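Local coordinates for OmpT protein (Vibrio cholerae serotype O1, PDB 6EHD) that probably acts as a non-specific porin, forming a beta-barrel channel for diffusion across the bacterial outer membrane, at residues 89-94 with 108-113; 99-104 with 246-251; 150-155 with 196-201; 273-276 with 282-285. The protein carries 1 engineered substitution. All coordinates share one frame; numbering follows the deposited sequence. Where two conformers were deposited one is given.

Contact 1. Residues 89-94 with 108-113; sequences TTSDDV and LRYGTL. With C8E ((hydroxyethyloxy)tri(ethyloxy)octane), chain B.
Ser91 in helix 90-94 and Tyr110 in the irregular segment 108-113 are the residues whose CA atoms come nearest, 6.3 Å apart. Tyr110 carries the contact from its side. Its first torsion (chi1 58°) puts CG between the backbone N and the carbonyl carbon, which turns the ring onto the helix. Ser91 O then lies over the centre of one ring face, 3.8 Å above the plane. Asp92 N sits above the same face, nearer the rim. The Ser91 side chain presses on the near end of the ring, with its CB 3.4 Å from Tyr110 CB and its OG 3.2 Å from Tyr110 CD2.

At the far end, Tyr110 OH donates to Asp92 OD1 at 2.7 Å. The bond uses the anti lone pair of OD1, and the carboxylate plane is turned 55° from the ring. Asp92 OD2 is hydrogen-bonded to the morpholine nitrogen of a MES molecule, probably from the crystallisation liquor. The phenol bond and the helix backbone over one face both limit the ring's freedom.

Thr89 is the N-cap residue. Its OG1 donates to Ser91 OG at 2.7 Å, and Ser91 OG is also hydrogen-bonded to Glu150 of the barrel wall. On the Tyr110 side, the ring also packs on Tyr196 and Tyr215, and the neighbouring Arg109 forms a salt bridge with Glu230. The arrangement is consistent with the third loop of general porins, which folds into the barrel and narrows the channel.

Contact 2. Residues 99-104 with 246-251; sequences YSYFFG and KLYAGY. With C8E ((hydroxyethyloxy)tri(ethyloxy)octane), chain G; C8E ((hydroxyethyloxy)tri(ethyloxy)octane), chain E.
Tyr248, on strand 245-258, meets the loop 99-104 with one ring face and its phenol end. The face lies under the backbone of Tyr99, whose O is 3.8 Å above the ring plane and displaced toward the rim. Ser100 CA approaches the same ring obliquely, 3.9 Å from Tyr248 CE1. The torsion of Tyr248 (chi1 61°) keeps CG between the backbone N and the carbonyl carbon, and the ring rises from the strand toward the loop.

Tyr101 meets the phenol end. Its CD2 is 3.6 Å from Tyr248 OH, which lies at the Tyr101 ring edge near the ring plane. The planes are 51° apart and the centroids 5.9 Å apart, an oblique pair. One face of Tyr101 carries the detergent C8E of chain G, whose C14 is 4.0 Å above the plane and over the ring centre. Tyr99 contributes mainly its carbonyl here. Its ring leads away, and its OH is hydrogen-bonded to Glu202.

No hydrogen bond crosses between the two segments. The phenols are satisfied by other parts of the barrel. Tyr248 OH binds Glu286 OE1, which also accepts from Tyr101 N, while Tyr101 OH binds Glu274 and Arg282. The loop thus lies against the inner wall. Strand 245-258 runs between strands 227-242 and 263-276, Tyr101 stacks on Tyr284 of strand 281-291, and Phe102 reaches strand 9-24.

Contact 3. Residues 150-155 with 196-201; sequences ELYVGA and YFEVTG. With C8E ((hydroxyethyloxy)tri(ethyloxy)octane), chain J; C8E ((hydroxyethyloxy)tri(ethyloxy)octane), chain K.
The rings of Tyr152 and Tyr196 are both met at their edges across this contact. Glu198 OE2 lies in the plane of the Tyr152 ring, 3.5 Å from its CD2, with the carboxylate tilted 27° from the ring. Tyr196 has Glu150 OE2 and Tyr152 OH near its plane, the latter hydrogen-bonded to Tyr215 OH and 3.9 Å from Tyr196 CE2. On the outer surface, one face of Phe197 receives C3 of the detergent C8E of chain K.

Tyr196 OH donates to Glu150 OE2 at 2.6 Å, through the anti lone pair. The carboxylate stands almost perpendicular to the ring. The Glu198 chain bends at chi2 (84°), which brings its carboxylate back beside Tyr152. Thr200 OG1 donates to Glu198 OE1 at 2.8 Å.

Segments 150-155 and 196-201 run nearly parallel, at 12°, and their axes approach to 9.4 Å. Strand 160-171 lies between them in the barrel wall, so only side chains meet.

Both buried carboxylates have hydrogen-bond donors: Glu150 OE2 has Tyr196 and a serine of helix 90-94, Glu198 OE2 has His163. Such donors would favour the ionised form of each glutamate, and the polarised C-H edge of Tyr152 probably adds a weak attraction to Glu198.

Contact 4. Residues 273-276 with 282-285; sequences VEYK and RVYA
Val273 pairs with Ala285, and Tyr275 with Val283, as antiparallel hydrogen-bonded pairs. Each pair is closed by two backbone bonds. Val273 N to Ala285 O is 2.9 Å and Ala285 N to Val273 O is 3.0 Å. Tyr275 and Val283 exchange two bonds of similar length, with N-H...O angles of 168° and 170°. Glu274 with Tyr284 and Lys276 with Arg282 are the non-hydrogen-bonded pairs. A CA-H...O contact adds to the ladder, from Tyr284 CA to Val273 O at 3.2 Å.

Apolar contacts occur on the face of Val273, Tyr275, Val283 and Ala285. Tyr275 CB meets Val283 CG2 at 4.0 Å. Val273 CG1 lies 4.3 Å from Ala285 CB.

Glu274, Lys276 and Arg282 lie with Tyr284 on the other face. The Arg282 chain turns at chi3 (67°) and lies alongside Lys276, both pointing the same way. Lys276 CE rests over one face of the guanidinium, 3.8 Å from Arg282 NH2. Lys276 NZ is 4.0 Å from Arg282 NH2, two like charges. Glu274 OE1 forms a long salt bridge to Arg282 NH1 at 4.0 Å. This oxygen lies well out of the guanidinium plane, so the attraction is of charges alone.

Tyr101 OH bridges Glu274 and Arg282, and Tyr284 OH binds Glu20 and Arg322. The hairpin therefore has a mainly apolar outer face and a polar, charged inner one, and the Glu274 carboxylate probably offsets part of the Lys276 and Arg282 charge.

The two segments of contact 1 flank 99-104 of contact 2 in one inward-folded loop, and the centres of these contacts are 18 Å apart. Each is tied to a wall contact. Contact 1 meets contact 3 where the start of helix 90-94 reaches strand 147-157. Contact 2 meets contact 4 where Lys246 O lies 2.8 Å from Glu274 N, a backbone hydrogen bond between the neighbouring strands 245-258 and 263-276. The centres of each of these two pairs are 11 Å apart. Contacts 3 and 4 do not touch, with nearest atoms about 18 Å apart. All four lie away from the calcium-binding residues. The loop thus touches separate regions of the wall.

Contact 1. Residues 89-94 with 108-113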
# COMPACT_ATOMS: atom_id res chain seq x y z
N THR A 89 5.03 5.77 -1.19
CA THR A 89 6.18 5.38 -0.32
C THR A 89 6.88 4.09 -0.78
O THR A 89 6.26 3.20 -1.43
CB THR A 89 5.81 5.28 1.17
OG1 THR A 89 4.89 4.19 1.39
CG2 THR A 89 5.22 6.57 1.72
N THR A 90 8.17 3.98 -0.49
CA THR A 90 8.95 2.77 -0.68
C THR A 90 8.24 1.57 0.09
O THR A 90 8.15 0.44 -0.45
CB THR A 90 10.40 2.92 -0.13
OG1 THR A 90 11.06 3.97 -0.84
CG2 THR A 90 11.19 1.62 -0.27
N SER A 91 7.75 1.88 1.29
CA SER A 91 6.98 0.86 2.09
C SER A 91 5.74 0.31 1.35
O SER A 91 5.41 -0.91 1.46
CB SER A 91 6.62 1.43 3.50
OG SER A 91 6.01 2.72 3.39
N ASP A 92 5.07 1.16 0.59
CA ASP A 92 3.89 0.76 -0.26
C ASP A 92 4.33 -0.06 -1.44
O ASP A 92 3.65 -1.05 -1.77
CB ASP A 92 3.12 1.96 -0.70
CG ASP A 92 1.72 1.66 -1.29
OD1 ASP A 92 0.88 1.15 -0.57
OD2 ASP A 92 1.49 2.05 -2.45
N ASP A 93 5.48 0.28 -2.05
CA ASP A 93 6.00 -0.47 -3.21
C ASP A 93 6.36 -1.89 -2.77
O ASP A 93 6.06 -2.92 -3.48
CB ASP A 93 7.28 0.18 -3.78
CG ASP A 93 7.09 1.56 -4.41
OD1 ASP A 93 5.95 1.97 -4.70
OD2 ASP A 93 8.19 2.25 -4.59
N VAL A 94 7.06 -2.02 -1.62
CA VAL A 94 7.53 -3.35 -1.16
C VAL A 94 6.35 -4.18 -0.59
O VAL A 94 6.22 -5.35 -0.90
CB VAL A 94 8.62 -3.20 -0.08
CG1 VAL A 94 8.92 -4.48 0.72
CG2 VAL A 94 9.89 -2.52 -0.61
N LEU A 108 -0.27 -4.71 7.74
CA LEU A 108 0.84 -3.98 7.17
C LEU A 108 0.76 -2.57 7.74
O LEU A 108 -0.28 -1.92 7.59
CB LEU A 108 0.86 -4.05 5.63
CG LEU A 108 0.76 -5.46 5.05
CD1 LEU A 108 0.72 -5.42 3.52
CD2 LEU A 108 1.88 -6.47 5.48
N ARG A 109 1.77 -2.18 8.54
CA ARG A 109 1.57 -1.05 9.47
C ARG A 109 2.35 0.25 9.10
O ARG A 109 2.50 1.13 9.94
CB ARG A 109 1.95 -1.48 10.89
CG ARG A 109 1.28 -2.74 11.41
CD ARG A 109 -0.25 -2.79 11.19
NE ARG A 109 -0.93 -1.61 11.80
CZ ARG A 109 -1.90 -0.88 11.25
NH1 ARG A 109 -2.46 -1.20 10.09
NH2 ARG A 109 -2.38 0.20 11.92
N TYR A 110 2.84 0.36 7.87
CA TYR A 110 3.67 1.51 7.43
C TYR A 110 2.82 2.82 7.19
O TYR A 110 3.41 3.92 7.17
CB TYR A 110 4.42 1.19 6.11
CG TYR A 110 3.54 0.82 4.93
CD1 TYR A 110 3.12 -0.52 4.72
CD2 TYR A 110 3.05 1.79 4.05
CE1 TYR A 110 2.23 -0.84 3.67
CE2 TYR A 110 2.16 1.48 3.02
CZ TYR A 110 1.76 0.17 2.82
OH TYR A 110 0.87 -0.08 1.78
N GLY A 111 1.51 2.67 6.89
CA GLY A 111 0.70 3.70 6.28
C GLY A 111 -0.20 4.47 7.23
O GLY A 111 -1.03 5.29 6.80
N THR A 112 -0.08 4.17 8.50
CA THR A 112 -1.04 4.70 9.51
C THR A 112 -1.19 6.25 9.49
O THR A 112 -2.32 6.74 9.60
CB THR A 112 -0.64 4.22 10.92
OG1 THR A 112 -0.38 2.83 10.81
CG2 THR A 112 -1.74 4.50 12.00
N LEU A 113 -0.07 6.95 9.32
CA LEU A 113 0.01 8.42 9.16
C LEU A 113 0.12 9.00 7.75
O LEU A 113 -0.39 10.11 7.50
CB LEU A 113 1.13 8.97 10.05
CG LEU A 113 1.22 8.53 11.52
CD1 LEU A 113 2.41 9.14 12.26
CD2 LEU A 113 -0.05 8.80 12.30
O9 C8E B . 10.21 -0.35 -6.79
C10 C8E B . 10.45 0.23 -8.05
C11 C8E B . 10.98 -0.72 -9.12
O12 C8E B . 11.79 -1.75 -8.55
C13 C8E B . 12.38 -2.60 -9.54
C14 C8E B . 13.08 -3.80 -8.87
O15 C8E B . 12.28 -4.51 -7.88
C16 C8E B . 12.97 -5.70 -7.46
C17 C8E B . 12.48 -6.20 -6.10
O18 C8E B . 11.11 -5.99 -5.86
C19 C8E B . 10.52 -6.44 -4.63
C20 C8E B . 10.20 -5.30 -3.68
O21 C8E B . 9.37 -4.41 -4.38

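Contact 2. Residues 99-104 with 246-251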
# COMPACT_ATOMS: atom_id res chain seq x y z
N TYR A 99 -2.85 -10.52 -0.62
CA TYR A 99 -3.12 -10.83 -2.00
C TYR A 99 -4.57 -10.50 -2.38
O TYR A 99 -5.03 -10.88 -3.44
CB TYR A 99 -2.79 -12.28 -2.30
CG TYR A 99 -1.35 -12.64 -1.96
CD1 TYR A 99 -0.26 -11.82 -2.30
CD2 TYR A 99 -1.09 -13.80 -1.26
CE1 TYR A 99 1.04 -12.12 -1.88
CE2 TYR A 99 0.22 -14.12 -0.85
CZ TYR A 99 1.28 -13.31 -1.19
OH TYR A 99 2.60 -13.69 -0.79
N SER A 100 -5.25 -9.72 -1.53
CA SER A 100 -6.67 -9.37 -1.79
C SER A 100 -6.87 -8.22 -2.82
O SER A 100 -5.94 -7.46 -3.16
CB SER A 100 -7.31 -8.96 -0.44
OG SER A 100 -6.83 -7.70 0.04
N TYR A 101 -8.14 -8.07 -3.28
CA TYR A 101 -8.60 -6.97 -4.15
C TYR A 101 -9.39 -5.89 -3.37
O TYR A 101 -9.53 -4.80 -3.87
CB TYR A 101 -9.47 -7.52 -5.28
CG TYR A 101 -8.74 -7.98 -6.46
CD1 TYR A 101 -8.43 -7.10 -7.47
CD2 TYR A 101 -8.37 -9.32 -6.60
CE1 TYR A 101 -7.64 -7.55 -8.57
CE2 TYR A 101 -7.66 -9.77 -7.72
CZ TYR A 101 -7.32 -8.86 -8.73
OH TYR A 101 -6.57 -9.28 -9.85
N PHE A 102 -9.87 -6.15 -2.13
CA PHE A 102 -10.72 -5.25 -1.35
C PHE A 102 -10.44 -5.06 0.14
O PHE A 102 -10.36 -3.93 0.62
CB PHE A 102 -12.24 -5.61 -1.46
CG PHE A 102 -12.86 -5.41 -2.81
CD1 PHE A 102 -13.20 -4.17 -3.22
CD2 PHE A 102 -13.09 -6.54 -3.66
CE1 PHE A 102 -13.83 -3.99 -4.48
CE2 PHE A 102 -13.77 -6.35 -4.90
CZ PHE A 102 -14.12 -5.08 -5.27
N PHE A 103 -10.26 -6.15 0.89
CA PHE A 103 -10.39 -6.07 2.37
C PHE A 103 -9.12 -6.29 3.21
O PHE A 103 -9.08 -5.95 4.37
CB PHE A 103 -11.46 -7.07 2.84
CG PHE A 103 -12.86 -6.84 2.21
CD1 PHE A 103 -13.47 -5.57 2.37
CD2 PHE A 103 -13.47 -7.82 1.43
CE1 PHE A 103 -14.73 -5.30 1.74
CE2 PHE A 103 -14.70 -7.55 0.81
CZ PHE A 103 -15.32 -6.29 1.01
N GLY A 104 -8.10 -6.94 2.62
CA GLY A 104 -6.81 -7.17 3.35
C GLY A 104 -5.87 -6.02 3.39
O GLY A 104 -6.16 -4.94 2.83
N LYS A 246 -7.73 -17.81 -10.78
CA LYS A 246 -6.91 -17.89 -9.56
C LYS A 246 -7.74 -17.69 -8.33
O LYS A 246 -8.56 -16.75 -8.24
CB LYS A 246 -5.78 -16.87 -9.66
CG LYS A 246 -4.86 -16.83 -8.45
CD LYS A 246 -3.58 -16.05 -8.75
CE LYS A 246 -3.63 -14.60 -8.54
NZ LYS A 246 -2.26 -14.11 -8.99
N LEU A 247 -7.61 -18.62 -7.37
CA LEU A 247 -8.25 -18.45 -6.09
C LEU A 247 -7.23 -17.80 -5.10
O LEU A 247 -6.03 -18.05 -5.17
CB LEU A 247 -8.71 -19.82 -5.48
CG LEU A 247 -9.68 -20.68 -6.34
CD1 LEU A 247 -10.23 -21.86 -5.51
CD2 LEU A 247 -10.81 -19.81 -6.81
N TYR A 248 -7.75 -17.10 -4.12
CA TYR A 248 -6.83 -16.50 -3.11
C TYR A 248 -7.52 -16.39 -1.74
O TYR A 248 -8.76 -16.37 -1.59
CB TYR A 248 -6.34 -15.12 -3.59
CG TYR A 248 -7.42 -14.10 -3.79
CD1 TYR A 248 -7.88 -13.30 -2.76
CD2 TYR A 248 -7.98 -13.92 -5.07
CE1 TYR A 248 -8.87 -12.34 -2.96
CE2 TYR A 248 -8.99 -12.95 -5.29
CZ TYR A 248 -9.44 -12.18 -4.26
OH TYR A 248 -10.42 -11.21 -4.40
N ALA A 249 -6.70 -16.37 -0.67
CA ALA A 249 -7.23 -16.28 0.73
C ALA A 249 -6.17 -15.76 1.69
O ALA A 249 -4.94 -15.85 1.41
CB ALA A 249 -7.73 -17.69 1.20
N GLY A 250 -6.60 -15.14 2.79
CA GLY A 250 -5.63 -14.74 3.84
C GLY A 250 -6.26 -14.59 5.19
O GLY A 250 -7.51 -14.44 5.33
N TYR A 251 -5.38 -14.67 6.19
CA TYR A 251 -5.71 -14.48 7.64
C TYR A 251 -4.73 -13.45 8.22
O TYR A 251 -3.48 -13.59 8.07
CB TYR A 251 -5.50 -15.84 8.36
CG TYR A 251 -5.57 -15.76 9.91
CD1 TYR A 251 -6.80 -15.67 10.58
CD2 TYR A 251 -4.41 -15.62 10.66
CE1 TYR A 251 -6.88 -15.52 11.96
CE2 TYR A 251 -4.47 -15.49 12.05
CZ TYR A 251 -5.71 -15.43 12.70
OH TYR A 251 -5.74 -15.30 14.12
C11 C8E G . -2.12 -10.49 -6.17
O12 C8E G . -3.13 -9.55 -6.64
C13 C8E G . -3.45 -8.57 -5.62
C14 C8E G . -4.34 -7.46 -6.15
O15 C8E G . -3.50 -6.75 -7.09
C16 C8E G . -4.08 -6.10 -8.18
C17 C8E G . -4.48 -4.84 -7.58
O18 C8E G . -4.03 -3.69 -8.29
C19 C8E G . -4.44 -2.34 -8.00
C20 C8E G . -3.92 -1.03 -7.30
O21 C8E G . -4.88 0.11 -6.95
C1 C8E E . 3.68 -19.01 10.19
C2 C8E E . 2.30 -19.58 9.88
C3 C8E E . 1.37 -19.27 11.03
C4 C8E E . 0.08 -20.12 11.03
C5 C8E E . -1.12 -19.24 11.37
C6 C8E E . -1.40 -18.87 12.80
C7 C8E E . -1.14 -17.40 13.17
C8 C8E E . -1.83 -17.04 14.52
O9 C8E E . -1.30 -16.03 15.41
C10 C8E E . -0.91 -16.32 16.74
C11 C8E E . -1.38 -15.23 17.65
O12 C8E E . -2.69 -15.70 17.95
C13 C8E E . -3.48 -15.19 19.03
C14 C8E E . -4.99 -15.34 18.75
O15 C8E E . -5.32 -16.58 18.08
C16 C8E E . -6.75 -16.87 17.99
C17 C8E E . -7.14 -18.22 17.36
O18 C8E E . -6.39 -18.41 16.16
C19 C8E E . -6.76 -19.29 15.06
C20 C8E E . -5.47 -19.79 14.39
O21 C8E E . -5.30 -19.37 13.04

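Contact 3. Residues 150-155 with 196-201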
# COMPACT_ATOMS: atom_id res chain seq x y z
N GLU A 150 12.99 5.72 5.01
CA GLU A 150 12.72 4.27 4.86
C GLU A 150 13.86 3.53 4.19
O GLU A 150 14.51 4.09 3.32
CB GLU A 150 11.41 4.08 4.00
CG GLU A 150 10.18 4.73 4.63
CD GLU A 150 8.84 4.37 3.92
OE1 GLU A 150 8.87 4.37 2.64
OE2 GLU A 150 7.83 4.15 4.63
N LEU A 151 14.04 2.24 4.54
CA LEU A 151 15.05 1.37 3.93
C LEU A 151 14.60 -0.06 4.01
O LEU A 151 14.19 -0.50 5.11
CB LEU A 151 16.42 1.49 4.69
CG LEU A 151 17.53 0.49 4.32
CD1 LEU A 151 17.97 0.74 2.94
CD2 LEU A 151 18.77 0.61 5.25
N TYR A 152 14.63 -0.74 2.86
CA TYR A 152 14.27 -2.18 2.73
C TYR A 152 15.37 -2.90 1.91
O TYR A 152 15.94 -2.31 0.94
CB TYR A 152 12.87 -2.33 2.05
CG TYR A 152 11.71 -1.85 2.90
CD1 TYR A 152 11.35 -0.51 2.99
CD2 TYR A 152 10.90 -2.76 3.60
CE1 TYR A 152 10.29 -0.09 3.79
CE2 TYR A 152 9.81 -2.36 4.34
CZ TYR A 152 9.51 -1.03 4.46
OH TYR A 152 8.43 -0.63 5.28
N VAL A 153 15.58 -4.20 2.17
CA VAL A 153 16.49 -5.06 1.37
C VAL A 153 15.82 -6.39 1.07
O VAL A 153 15.06 -6.88 1.93
CB VAL A 153 17.86 -5.30 2.12
CG1 VAL A 153 17.65 -6.02 3.44
CG2 VAL A 153 18.78 -6.18 1.32
N GLY A 154 16.15 -7.05 -0.02
CA GLY A 154 15.57 -8.36 -0.32
C GLY A 154 16.42 -9.15 -1.31
O GLY A 154 17.37 -8.63 -1.94
N ALA A 155 16.05 -10.40 -1.44
CA ALA A 155 16.67 -11.34 -2.38
C ALA A 155 15.81 -12.53 -2.65
O ALA A 155 14.89 -12.81 -1.85
CB ALA A 155 18.07 -11.77 -1.85
N TYR A 196 8.41 1.65 12.34
CA TYR A 196 7.97 0.30 11.94
C TYR A 196 9.09 -0.55 11.32
O TYR A 196 10.09 -0.06 10.79
CB TYR A 196 6.67 0.43 11.02
CG TYR A 196 6.84 1.52 9.91
CD1 TYR A 196 6.49 2.85 10.19
CD2 TYR A 196 7.45 1.22 8.68
CE1 TYR A 196 6.70 3.88 9.27
CE2 TYR A 196 7.62 2.26 7.73
CZ TYR A 196 7.27 3.60 8.05
OH TYR A 196 7.46 4.65 7.14
N PHE A 197 8.93 -1.86 11.42
CA PHE A 197 9.85 -2.87 10.92
C PHE A 197 9.12 -4.15 10.56
O PHE A 197 8.14 -4.57 11.27
CB PHE A 197 10.95 -3.14 12.04
CG PHE A 197 11.93 -4.19 11.66
CD1 PHE A 197 12.87 -3.94 10.69
CD2 PHE A 197 11.95 -5.43 12.28
CE1 PHE A 197 13.77 -4.92 10.28
CE2 PHE A 197 12.82 -6.41 11.84
CZ PHE A 197 13.75 -6.14 10.87
N GLU A 198 9.59 -4.86 9.48
CA GLU A 198 8.93 -6.04 9.02
C GLU A 198 9.90 -7.03 8.41
O GLU A 198 10.99 -6.66 7.93
CB GLU A 198 7.88 -5.65 7.91
CG GLU A 198 8.44 -5.15 6.60
CD GLU A 198 8.89 -6.20 5.55
OE1 GLU A 198 8.37 -7.32 5.53
OE2 GLU A 198 9.80 -5.90 4.70
N VAL A 199 9.49 -8.28 8.44
CA VAL A 199 10.11 -9.38 7.67
C VAL A 199 9.04 -10.13 6.87
O VAL A 199 7.96 -10.48 7.45
CB VAL A 199 10.84 -10.37 8.62
CG1 VAL A 199 11.38 -11.57 7.87
CG2 VAL A 199 11.96 -9.64 9.37
N THR A 200 9.35 -10.53 5.62
CA THR A 200 8.41 -11.27 4.77
C THR A 200 9.13 -12.41 4.05
O THR A 200 10.29 -12.24 3.63
CB THR A 200 7.79 -10.35 3.63
OG1 THR A 200 6.98 -9.35 4.25
CG2 THR A 200 6.96 -11.14 2.64
N GLY A 201 8.44 -13.54 3.96
CA GLY A 201 8.84 -14.69 3.08
C GLY A 201 7.73 -15.07 2.12
O GLY A 201 6.59 -15.18 2.56
C1 C8E J . 17.50 -9.84 12.53
C2 C8E J . 16.77 -9.47 11.26
C3 C8E J . 16.85 -10.61 10.28
C4 C8E J . 15.61 -10.70 9.42
C5 C8E J . 15.91 -11.30 8.06
C6 C8E J . 15.05 -12.47 7.68
C7 C8E J . 14.91 -13.61 8.70
C8 C8E J . 14.66 -14.93 7.94
O9 C8E J . 13.50 -14.77 7.15
C10 C8E J . 12.87 -15.92 6.59
C11 C8E J . 11.52 -15.38 6.13
O12 C8E J . 10.53 -15.67 7.14
C13 C8E J . 9.30 -15.00 6.95
C14 C8E J . 8.63 -14.80 8.29
O15 C8E J . 8.06 -15.98 8.88
C16 C8E J . 8.62 -17.25 8.76
C17 C8E J . 8.14 -18.08 9.94
O18 C8E J . 7.40 -19.21 9.53
C19 C8E J . 8.18 -20.29 9.06
C20 C8E J . 7.07 -21.20 8.61
O21 C8E J . 6.29 -20.72 7.51
C1 C8E K . 17.18 -7.10 13.45
C2 C8E K . 17.29 -5.67 13.96
C3 C8E K . 15.98 -5.21 14.54
C4 C8E K . 15.80 -3.74 14.29
C5 C8E K . 14.64 -3.27 15.07
C6 C8E K . 14.35 -1.81 14.80
C7 C8E K . 13.01 -1.56 15.44
C8 C8E K . 12.48 -0.15 15.32
O9 C8E K . 11.15 -0.24 15.88
C10 C8E K . 10.11 -0.45 14.95
C11 C8E K . 9.03 -1.36 15.55
O12 C8E K . 8.63 -0.83 16.81

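Contact 4. Residues 273-276 with 282-285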
# COMPACT_ATOMS: atom_id res chain seq x y z
N VAL A 273 -11.90 -14.89 -5.76
CA VAL A 273 -11.60 -15.47 -7.00
C VAL A 273 -11.35 -14.37 -8.05
O VAL A 273 -12.06 -13.36 -8.03
CB VAL A 273 -12.74 -16.40 -7.52
CG1 VAL A 273 -14.04 -15.73 -7.63
CG2 VAL A 273 -12.38 -17.05 -8.85
N GLU A 274 -10.30 -14.58 -8.87
CA GLU A 274 -9.91 -13.69 -10.00
C GLU A 274 -10.08 -14.41 -11.29
O GLU A 274 -9.54 -15.53 -11.50
CB GLU A 274 -8.43 -13.25 -9.83
CG GLU A 274 -7.79 -12.42 -11.02
CD GLU A 274 -6.25 -12.48 -10.89
OE1 GLU A 274 -5.68 -11.69 -10.09
OE2 GLU A 274 -5.63 -13.44 -11.40
N TYR A 275 -10.64 -13.72 -12.32
CA TYR A 275 -10.80 -14.36 -13.64
C TYR A 275 -10.34 -13.36 -14.69
O TYR A 275 -10.88 -12.24 -14.73
CB TYR A 275 -12.28 -14.77 -13.94
CG TYR A 275 -12.49 -15.35 -15.29
CD1 TYR A 275 -12.31 -16.72 -15.52
CD2 TYR A 275 -12.93 -14.56 -16.37
CE1 TYR A 275 -12.49 -17.31 -16.75
CE2 TYR A 275 -13.08 -15.16 -17.63
CZ TYR A 275 -12.92 -16.51 -17.83
OH TYR A 275 -13.03 -17.13 -19.07
N LYS A 276 -9.43 -13.80 -15.53
CA LYS A 276 -8.84 -12.90 -16.63
C LYS A 276 -9.50 -13.19 -17.98
O LYS A 276 -9.43 -14.30 -18.49
CB LYS A 276 -7.32 -13.12 -16.71
CG LYS A 276 -6.61 -12.52 -15.48
CD LYS A 276 -5.07 -12.73 -15.60
CE LYS A 276 -4.31 -12.18 -14.42
NZ LYS A 276 -2.85 -12.16 -14.68
N ARG A 282 -10.14 -8.02 -16.64
CA ARG A 282 -10.39 -9.03 -15.61
C ARG A 282 -11.51 -8.64 -14.68
O ARG A 282 -11.89 -7.51 -14.60
CB ARG A 282 -9.12 -9.21 -14.76
CG ARG A 282 -8.77 -8.06 -13.88
CD ARG A 282 -7.46 -8.31 -13.05
NE ARG A 282 -6.27 -8.38 -13.89
CZ ARG A 282 -5.01 -8.38 -13.36
NH1 ARG A 282 -4.81 -8.35 -12.02
NH2 ARG A 282 -3.94 -8.37 -14.19
N VAL A 283 -12.02 -9.66 -13.96
CA VAL A 283 -13.07 -9.48 -12.95
C VAL A 283 -12.68 -10.28 -11.68
O VAL A 283 -11.83 -11.17 -11.72
CB VAL A 283 -14.49 -9.97 -13.43
CG1 VAL A 283 -14.92 -9.07 -14.63
CG2 VAL A 283 -14.48 -11.41 -13.80
N TYR A 284 -13.32 -9.91 -10.60
CA TYR A 284 -13.03 -10.57 -9.32
C TYR A 284 -14.21 -10.44 -8.32
O TYR A 284 -15.01 -9.47 -8.38
CB TYR A 284 -11.74 -9.93 -8.67
CG TYR A 284 -11.56 -8.45 -8.88
CD1 TYR A 284 -10.95 -7.96 -10.03
CD2 TYR A 284 -12.05 -7.55 -8.00
CE1 TYR A 284 -10.84 -6.60 -10.29
CE2 TYR A 284 -11.88 -6.16 -8.21
CZ TYR A 284 -11.32 -5.68 -9.41
OH TYR A 284 -11.19 -4.29 -9.59
N ALA A 285 -14.27 -11.38 -7.36
CA ALA A 285 -15.27 -11.35 -6.33
C ALA A 285 -14.63 -11.84 -5.00
O ALA A 285 -13.86 -12.84 -5.04
CB ALA A 285 -16.42 -12.31 -6.69